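Local structure of chain length determinant protein (Shigella flexneri, 4ZM5) at residues A21-Q33 against L113-R125. The protein regulates the length of O-antigen polysaccharide chains in lipopolysaccharide, probably by modulating how far the polymer grows at the inner membrane. The protein carries 1 engineered substitution. Sequence-based numbering, arbitrary orientation.
Sequences AGYNNAMNVIYGQ and LEKDLKDNIALGR
With chi1 at -61°, Ile30 sets CG1 anti to its carbonyl carbon and carries CD1 toward Leu117 and Ile121, while CG2 faces Gly124; Tyr31, its CG likewise anti to the carbonyl carbon, swings its ring across toward Asn120. Helices 21-31 and 113-125 run roughly parallel, their axes 23° apart and 9.4 Å at closest approach. Ile30 is a knob in the hole formed by Leu117, Asn120, Ile121 and Gly124. Its CD1 lies 3.8 Å from CG1 of Ile121, while its CG2 rests 3.7 Å from CA of Gly124; a beta-branched residue fills the two ends of the hole, and glycine leaves room for the methyl and lets the backbones come close. That same CG2 lies over the centre of the Tyr31 ring, backing one face. Leu117 CD1 is the shared apolar partner of Ala26, Met27 and Ile30: the Ala26 methyl touches it, and Met27, bent along its chain, brings CE to 4.1 Å from it. The Tyr31 hydroxyl donates a very short hydrogen bond, 2.5 Å from OH to OD1 of Asn120, whose amide plane stands 88° from the ring. Leu123 CD2 approaches the ring edge beside this hydroxyl. At one end, Tyr23 OH is 2.6 Å from OD2 of Asp116, a close polar approach with a poor angle; Leu113 CD2 packs nearby. Helix 38-53 adds Leu41 against Tyr23 and Met27, and Val17 of a second subunit packs on Asp116 and Asn120. The chemistry implies a largely buried, mainly apolar seam, pinned by the Tyr31-Asn120 bond, joining helix 17-31 to the long helix 91-159, consistent with the periplasmic domain of a Wzz polysaccharide co-polymerase, beside a subunit interface.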
ATOM      1  N   ALA B  21     -14.745  -1.695   4.599  1.00 46.72           N
ATOM      2  CA  ALA B  21     -14.384  -2.849   3.767  1.00 48.50           C
ATOM      3  C   ALA B  21     -14.188  -2.507   2.258  1.00 53.98           C
ATOM      4  O   ALA B  21     -13.172  -2.910   1.684  1.00 53.58           O
ATOM      5  CB  ALA B  21     -15.422  -3.935   3.925  1.00 50.67           C
ATOM      6  N   GLY B  22     -15.118  -1.732   1.679  1.00 51.22           N
ATOM      7  CA  GLY B  22     -15.105  -1.280   0.288  1.00 51.43           C
ATOM      8  C   GLY B  22     -13.942  -0.370  -0.067  1.00 54.32           C
ATOM      9  O   GLY B  22     -13.269  -0.596  -1.073  1.00 54.54           O
ATOM     10  N   TYR B  23     -13.702   0.675   0.755  1.00 49.46           N
ATOM     11  CA  TYR B  23     -12.587   1.607   0.564  1.00 48.07           C
ATOM     12  C   TYR B  23     -11.262   0.868   0.758  1.00 50.23           C
ATOM     13  O   TYR B  23     -10.329   1.083  -0.006  1.00 47.63           O
ATOM     14  CB  TYR B  23     -12.679   2.815   1.541  1.00 47.71           C
ATOM     15  CG  TYR B  23     -11.863   4.019   1.109  1.00 49.04           C
ATOM     16  CD1 TYR B  23     -12.268   4.813   0.037  1.00 51.41           C
ATOM     17  CD2 TYR B  23     -10.683   4.361   1.766  1.00 49.00           C
ATOM     18  CE1 TYR B  23     -11.507   5.897  -0.395  1.00 52.08           C
ATOM     19  CE2 TYR B  23      -9.922   5.466   1.360  1.00 49.21           C
ATOM     20  CZ  TYR B  23     -10.344   6.235   0.278  1.00 58.25           C
ATOM     21  OH  TYR B  23      -9.619   7.317  -0.182  1.00 57.97           O
ATOM     22  N   ASN B  24     -11.199  -0.031   1.770  1.00 47.18           N
ATOM     23  CA  ASN B  24      -9.999  -0.820   2.040  1.00 46.43           C
ATOM     24  C   ASN B  24      -9.735  -1.773   0.891  1.00 49.90           C
ATOM     25  O   ASN B  24      -8.574  -1.953   0.514  1.00 50.09           O
ATOM     26  CB  ASN B  24     -10.087  -1.568   3.373  1.00 44.25           C
ATOM     27  CG  ASN B  24      -8.897  -2.455   3.643  1.00 67.23           C
ATOM     28  OD1 ASN B  24      -7.793  -2.008   3.937  1.00 65.99           O
ATOM     29  ND2 ASN B  24      -9.068  -3.729   3.418  1.00 60.53           N
ATOM     30  N   ASN B  25     -10.788  -2.371   0.322  1.00 46.87           N
ATOM     31  CA  ASN B  25     -10.607  -3.275  -0.817  1.00 48.97           C
ATOM     32  C   ASN B  25     -10.085  -2.493  -2.030  1.00 51.61           C
ATOM     33  O   ASN B  25      -9.158  -2.958  -2.687  1.00 51.94           O
ATOM     34  CB  ASN B  25     -11.888  -4.042  -1.164  1.00 49.27           C
ATOM     35  CG  ASN B  25     -11.728  -4.894  -2.385  1.00 75.67           C
ATOM     36  OD1 ASN B  25     -10.865  -5.774  -2.445  1.00 73.42           O
ATOM     37  ND2 ASN B  25     -12.479  -4.569  -3.426  1.00 71.66           N
ATOM     38  N   ALA B  26     -10.650  -1.297  -2.289  1.00 46.17           N
ATOM     39  CA  ALA B  26     -10.216  -0.434  -3.380  1.00 45.30           C
ATOM     40  C   ALA B  26      -8.749  -0.070  -3.207  1.00 48.73           C
ATOM     41  O   ALA B  26      -7.994  -0.205  -4.163  1.00 49.18           O
ATOM     42  CB  ALA B  26     -11.071   0.817  -3.426  1.00 44.62           C
ATOM     43  N   MET B  27      -8.332   0.298  -1.965  1.00 44.83           N
ATOM     44  CA  MET B  27      -6.952   0.670  -1.591  1.00 45.01           C
ATOM     45  C   MET B  27      -5.980  -0.499  -1.789  1.00 50.06           C
ATOM     46  O   MET B  27      -4.889  -0.298  -2.326  1.00 49.99           O
ATOM     47  CB  MET B  27      -6.881   1.181  -0.137  1.00 46.43           C
ATOM     48  CG  MET B  27      -7.463   2.578   0.076  1.00 49.10           C
ATOM     49  SD  MET B  27      -6.646   3.919  -0.836  1.00 53.58           S
ATOM     50  CE  MET B  27      -7.901   4.279  -2.082  1.00 50.22           C
ATOM     51  N   ASN B  28      -6.392  -1.717  -1.373  1.00 47.39           N
ATOM     52  CA  ASN B  28      -5.640  -2.964  -1.551  1.00 48.68           C
ATOM     53  C   ASN B  28      -5.414  -3.221  -3.042  1.00 51.61           C
ATOM     54  O   ASN B  28      -4.287  -3.514  -3.439  1.00 51.65           O
ATOM     55  CB  ASN B  28      -6.387  -4.163  -0.910  1.00 50.63           C
ATOM     56  CG  ASN B  28      -6.246  -4.292   0.596  1.00 74.66           C
ATOM     57  OD1 ASN B  28      -5.264  -3.853   1.195  1.00 69.88           O
ATOM     58  ND2 ASN B  28      -7.201  -4.959   1.239  1.00 66.25           N
ATOM     59  N   VAL B  29      -6.481  -3.061  -3.868  1.00 46.71           N
ATOM     60  CA  VAL B  29      -6.456  -3.270  -5.320  1.00 46.98           C
ATOM     61  C   VAL B  29      -5.437  -2.302  -5.935  1.00 51.08           C
ATOM     62  O   VAL B  29      -4.619  -2.741  -6.724  1.00 51.81           O
ATOM     63  CB  VAL B  29      -7.882  -3.160  -5.970  1.00 48.85           C
ATOM     64  CG1 VAL B  29      -7.823  -3.087  -7.480  1.00 49.10           C
ATOM     65  CG2 VAL B  29      -8.776  -4.313  -5.557  1.00 49.17           C
ATOM     66  N   ILE B  30      -5.437  -1.025  -5.520  1.00 46.93           N
ATOM     67  CA  ILE B  30      -4.549   0.009  -6.069  1.00 45.81           C
ATOM     68  C   ILE B  30      -3.072  -0.163  -5.663  1.00 50.91           C
ATOM     69  O   ILE B  30      -2.193  -0.087  -6.540  1.00 51.90           O
ATOM     70  CB  ILE B  30      -5.048   1.445  -5.710  1.00 46.07           C
ATOM     71  CG1 ILE B  30      -6.457   1.709  -6.291  1.00 45.34           C
ATOM     72  CG2 ILE B  30      -4.071   2.506  -6.226  1.00 46.46           C
ATOM     73  CD1 ILE B  30      -7.273   2.745  -5.548  1.00 49.22           C
ATOM     74  N   TYR B  31      -2.794  -0.366  -4.374  1.00 46.81           N
ATOM     75  CA  TYR B  31      -1.425  -0.377  -3.887  1.00 48.16           C
ATOM     76  C   TYR B  31      -0.829  -1.727  -3.479  1.00 57.12           C
ATOM     77  O   TYR B  31       0.386  -1.788  -3.259  1.00 59.37           O
ATOM     78  CB  TYR B  31      -1.316   0.597  -2.711  1.00 48.40           C
ATOM     79  CG  TYR B  31      -1.550   2.032  -3.128  1.00 48.91           C
ATOM     80  CD1 TYR B  31      -2.597   2.776  -2.587  1.00 49.29           C
ATOM     81  CD2 TYR B  31      -0.755   2.633  -4.102  1.00 50.17           C
ATOM     82  CE1 TYR B  31      -2.797   4.109  -2.947  1.00 49.19           C
ATOM     83  CE2 TYR B  31      -0.988   3.944  -4.519  1.00 50.30           C
ATOM     84  CZ  TYR B  31      -1.997   4.684  -3.923  1.00 56.26           C
ATOM     85  OH  TYR B  31      -2.209   5.987  -4.296  1.00 53.95           O
ATOM     86  N   GLY B  32      -1.643  -2.775  -3.400  1.00 55.90           N
ATOM     87  CA  GLY B  32      -1.177  -4.112  -3.039  1.00 58.99           C
ATOM     88  C   GLY B  32      -0.653  -4.205  -1.622  1.00 66.60           C
ATOM     89  O   GLY B  32      -1.399  -3.955  -0.672  1.00 65.84           O
ATOM     90  N   GLN B  33       0.639  -4.553  -1.475  1.00 66.91           N
ATOM     91  CA  GLN B  33       1.284  -4.661  -0.167  1.00 68.42           C
ATOM     92  C   GLN B  33       1.596  -3.256   0.398  1.00 71.30           C
ATOM     93  O   GLN B  33       1.617  -3.085   1.622  1.00 71.01           O
ATOM     94  CB  GLN B  33       2.551  -5.538  -0.242  1.00 73.32           C
ATOM     95  CG  GLN B  33       2.880  -6.354   1.037  1.00 97.00           C
ATOM     96  CD  GLN B  33       1.983  -7.553   1.276  1.00114.51           C
ATOM     97  OE1 GLN B  33       0.833  -7.418   1.715  1.00107.97           O
ATOM     98  NE2 GLN B  33       2.523  -8.756   1.081  1.00105.57           N
ATOM     99  N   LEU B 113     -13.324  12.447  -0.803  1.00 36.96           N
ATOM    100  CA  LEU B 113     -13.026  11.027  -0.925  1.00 35.36           C
ATOM    101  C   LEU B 113     -13.161  10.541  -2.346  1.00 39.80           C
ATOM    102  O   LEU B 113     -12.414   9.659  -2.758  1.00 39.89           O
ATOM    103  CB  LEU B 113     -13.950  10.212  -0.014  1.00 34.79           C
ATOM    104  CG  LEU B 113     -13.601  10.182   1.465  1.00 37.44           C
ATOM    105  CD1 LEU B 113     -14.721   9.554   2.267  1.00 37.43           C
ATOM    106  CD2 LEU B 113     -12.242   9.523   1.695  1.00 35.72           C
ATOM    107  N   GLU B 114     -14.131  11.088  -3.091  1.00 37.86           N
ATOM    108  CA  GLU B 114     -14.359  10.754  -4.496  1.00 38.72           C
ATOM    109  C   GLU B 114     -13.156  11.202  -5.318  1.00 45.56           C
ATOM    110  O   GLU B 114     -12.652  10.423  -6.129  1.00 46.53           O
ATOM    111  CB  GLU B 114     -15.658  11.396  -4.997  1.00 40.41           C
ATOM    112  CG  GLU B 114     -16.166  10.821  -6.307  1.00 51.03           C
ATOM    113  CD  GLU B 114     -17.395  11.477  -6.909  1.00 77.31           C
ATOM    114  OE1 GLU B 114     -17.858  12.511  -6.367  1.00 66.29           O
ATOM    115  OE2 GLU B 114     -17.882  10.958  -7.942  1.00 74.89           O
ATOM    116  N   LYS B 115     -12.657  12.434  -5.060  1.00 44.08           N
ATOM    117  CA  LYS B 115     -11.480  13.009  -5.722  1.00 45.29           C
ATOM    118  C   LYS B 115     -10.226  12.240  -5.320  1.00 49.32           C
ATOM    119  O   LYS B 115      -9.401  11.947  -6.173  1.00 50.46           O
ATOM    120  CB  LYS B 115     -11.338  14.506  -5.385  1.00 48.72           C
ATOM    121  CG  LYS B 115     -10.240  15.236  -6.169  1.00 61.44           C
ATOM    122  CD  LYS B 115      -9.362  16.052  -5.215  1.00 75.96           C
ATOM    123  CE  LYS B 115      -8.158  16.673  -5.877  1.00 93.68           C
ATOM    124  NZ  LYS B 115      -7.095  17.000  -4.882  1.00100.39           N
ATOM    125  N   ASP B 116     -10.116  11.875  -4.035  1.00 46.20           N
ATOM    126  CA  ASP B 116      -8.996  11.115  -3.466  1.00 46.50           C
ATOM    127  C   ASP B 116      -8.873   9.744  -4.153  1.00 49.90           C
ATOM    128  O   ASP B 116      -7.771   9.364  -4.565  1.00 48.54           O
ATOM    129  CB  ASP B 116      -9.183  10.955  -1.935  1.00 48.44           C
ATOM    130  CG  ASP B 116      -7.961  10.478  -1.185  1.00 66.96           C
ATOM    131  OD1 ASP B 116      -6.938  11.215  -1.179  1.00 69.88           O
ATOM    132  OD2 ASP B 116      -8.042   9.408  -0.543  1.00 75.81           O
ATOM    133  N   LEU B 117     -10.017   9.032  -4.307  1.00 47.05           N
ATOM    134  CA  LEU B 117     -10.051   7.722  -4.946  1.00 47.07           C
ATOM    135  C   LEU B 117      -9.550   7.816  -6.393  1.00 50.83           C
ATOM    136  O   LEU B 117      -8.698   7.005  -6.773  1.00 49.57           O
ATOM    137  CB  LEU B 117     -11.450   7.085  -4.890  1.00 47.27           C
ATOM    138  CG  LEU B 117     -11.591   5.740  -5.614  1.00 52.50           C
ATOM    139  CD1 LEU B 117     -10.842   4.647  -4.884  1.00 53.12           C
ATOM    140  CD2 LEU B 117     -13.033   5.362  -5.799  1.00 55.24           C
ATOM    141  N   LYS B 118     -10.013   8.825  -7.168  1.00 47.73           N
ATOM    142  CA  LYS B 118      -9.575   8.941  -8.559  1.00 48.92           C
ATOM    143  C   LYS B 118      -8.078   9.339  -8.657  1.00 50.73           C
ATOM    144  O   LYS B 118      -7.379   8.838  -9.542  1.00 50.29           O
ATOM    145  CB  LYS B 118     -10.495   9.853  -9.405  1.00 53.50           C
ATOM    146  CG  LYS B 118     -10.590  11.334  -9.046  1.00 79.18           C
ATOM    147  CD  LYS B 118     -11.850  12.000  -9.657  1.00 94.54           C
ATOM    148  CE  LYS B 118     -11.729  12.436 -11.099  1.00101.13           C
ATOM    149  NZ  LYS B 118     -12.960  13.144 -11.550  1.00106.01           N
ATOM    150  N   ASP B 119      -7.578  10.133  -7.700  1.00 46.08           N
ATOM    151  CA  ASP B 119      -6.174  10.533  -7.656  1.00 45.91           C
ATOM    152  C   ASP B 119      -5.276   9.329  -7.382  1.00 46.82           C
ATOM    153  O   ASP B 119      -4.198   9.211  -7.976  1.00 47.66           O
ATOM    154  CB  ASP B 119      -5.953  11.611  -6.574  1.00 48.19           C
ATOM    155  CG  ASP B 119      -6.487  12.999  -6.863  1.00 59.21           C
ATOM    156  OD1 ASP B 119      -6.811  13.282  -8.044  1.00 58.45           O
ATOM    157  OD2 ASP B 119      -6.551  13.820  -5.909  1.00 69.71           O
ATOM    158  N   ASN B 120      -5.726   8.454  -6.466  1.00 40.59           N
ATOM    159  CA  ASN B 120      -5.028   7.237  -6.076  1.00 39.12           C
ATOM    160  C   ASN B 120      -5.062   6.235  -7.202  1.00 42.85           C
ATOM    161  O   ASN B 120      -4.074   5.533  -7.388  1.00 43.14           O
ATOM    162  CB  ASN B 120      -5.641   6.630  -4.807  1.00 36.46           C
ATOM    163  CG  ASN B 120      -5.175   7.298  -3.549  1.00 48.99           C
ATOM    164  OD1 ASN B 120      -3.996   7.373  -3.257  1.00 46.68           O
ATOM    165  ND2 ASN B 120      -6.096   7.780  -2.763  1.00 37.06           N
ATOM    166  N   ILE B 121      -6.193   6.152  -7.944  1.00 39.44           N
ATOM    167  CA  ILE B 121      -6.362   5.258  -9.096  1.00 38.83           C
ATOM    168  C   ILE B 121      -5.374   5.691 -10.184  1.00 43.34           C
ATOM    169  O   ILE B 121      -4.692   4.843 -10.733  1.00 43.83           O
ATOM    170  CB  ILE B 121      -7.847   5.226  -9.577  1.00 41.66           C
ATOM    171  CG1 ILE B 121      -8.690   4.300  -8.658  1.00 41.20           C
ATOM    172  CG2 ILE B 121      -7.964   4.799 -11.048  1.00 41.93           C
ATOM    173  CD1 ILE B 121     -10.202   4.437  -8.770  1.00 38.29           C
ATOM    174  N   ALA B 122      -5.246   7.000 -10.426  1.00 41.96           N
ATOM    175  CA  ALA B 122      -4.316   7.576 -11.405  1.00 43.26           C
ATOM    176  C   ALA B 122      -2.836   7.249 -11.065  1.00 49.72           C
ATOM    177  O   ALA B 122      -2.057   6.873 -11.959  1.00 49.97           O
ATOM    178  CB  ALA B 122      -4.523   9.080 -11.486  1.00 44.40           C
ATOM    179  N   LEU B 123      -2.477   7.359  -9.772  1.00 47.25           N
ATOM    180  CA  LEU B 123      -1.142   7.060  -9.244  1.00 48.53           C
ATOM    181  C   LEU B 123      -0.819   5.560  -9.323  1.00 54.40           C
ATOM    182  O   LEU B 123       0.292   5.195  -9.738  1.00 55.45           O
ATOM    183  CB  LEU B 123      -1.050   7.549  -7.784  1.00 49.01           C
ATOM    184  CG  LEU B 123       0.312   7.433  -7.059  1.00 53.83           C
ATOM    185  CD1 LEU B 123       1.451   8.151  -7.832  1.00 54.10           C
ATOM    186  CD2 LEU B 123       0.204   7.998  -5.668  1.00 55.82           C
ATOM    187  N   GLY B 124      -1.771   4.721  -8.896  1.00 50.21           N
ATOM    188  CA  GLY B 124      -1.657   3.268  -8.945  1.00 48.94           C
ATOM    189  C   GLY B 124      -1.466   2.769 -10.366  1.00 51.47           C
ATOM    190  O   GLY B 124      -0.577   1.950 -10.604  1.00 50.83           O
ATOM    191  N   ARG B 125      -2.283   3.289 -11.325  1.00 47.83           N
ATOM    192  CA  ARG B 125      -2.212   2.937 -12.748  1.00 48.54           C
ATOM    193  C   ARG B 125      -0.821   3.270 -13.322  1.00 53.07           C
ATOM    194  O   ARG B 125      -0.189   2.394 -13.916  1.00 52.91           O
ATOM    195  CB  ARG B 125      -3.303   3.639 -13.560  1.00 49.44           C
ATOM    196  CG  ARG B 125      -4.583   2.852 -13.653  1.00 66.19           C
ATOM    197  CD  ARG B 125      -5.738   3.772 -13.984  1.00 88.28           C
ATOM    198  NE  ARG B 125      -6.211   3.617 -15.359  1.00102.08           N
ATOM    199  CZ  ARG B 125      -7.301   4.206 -15.844  1.00117.10           C
ATOM    200  NH1 ARG B 125      -8.037   5.000 -15.071  1.00 96.35           N
ATOM    201  NH2 ARG B 125      -7.665   4.006 -17.104  1.00107.16           N
TER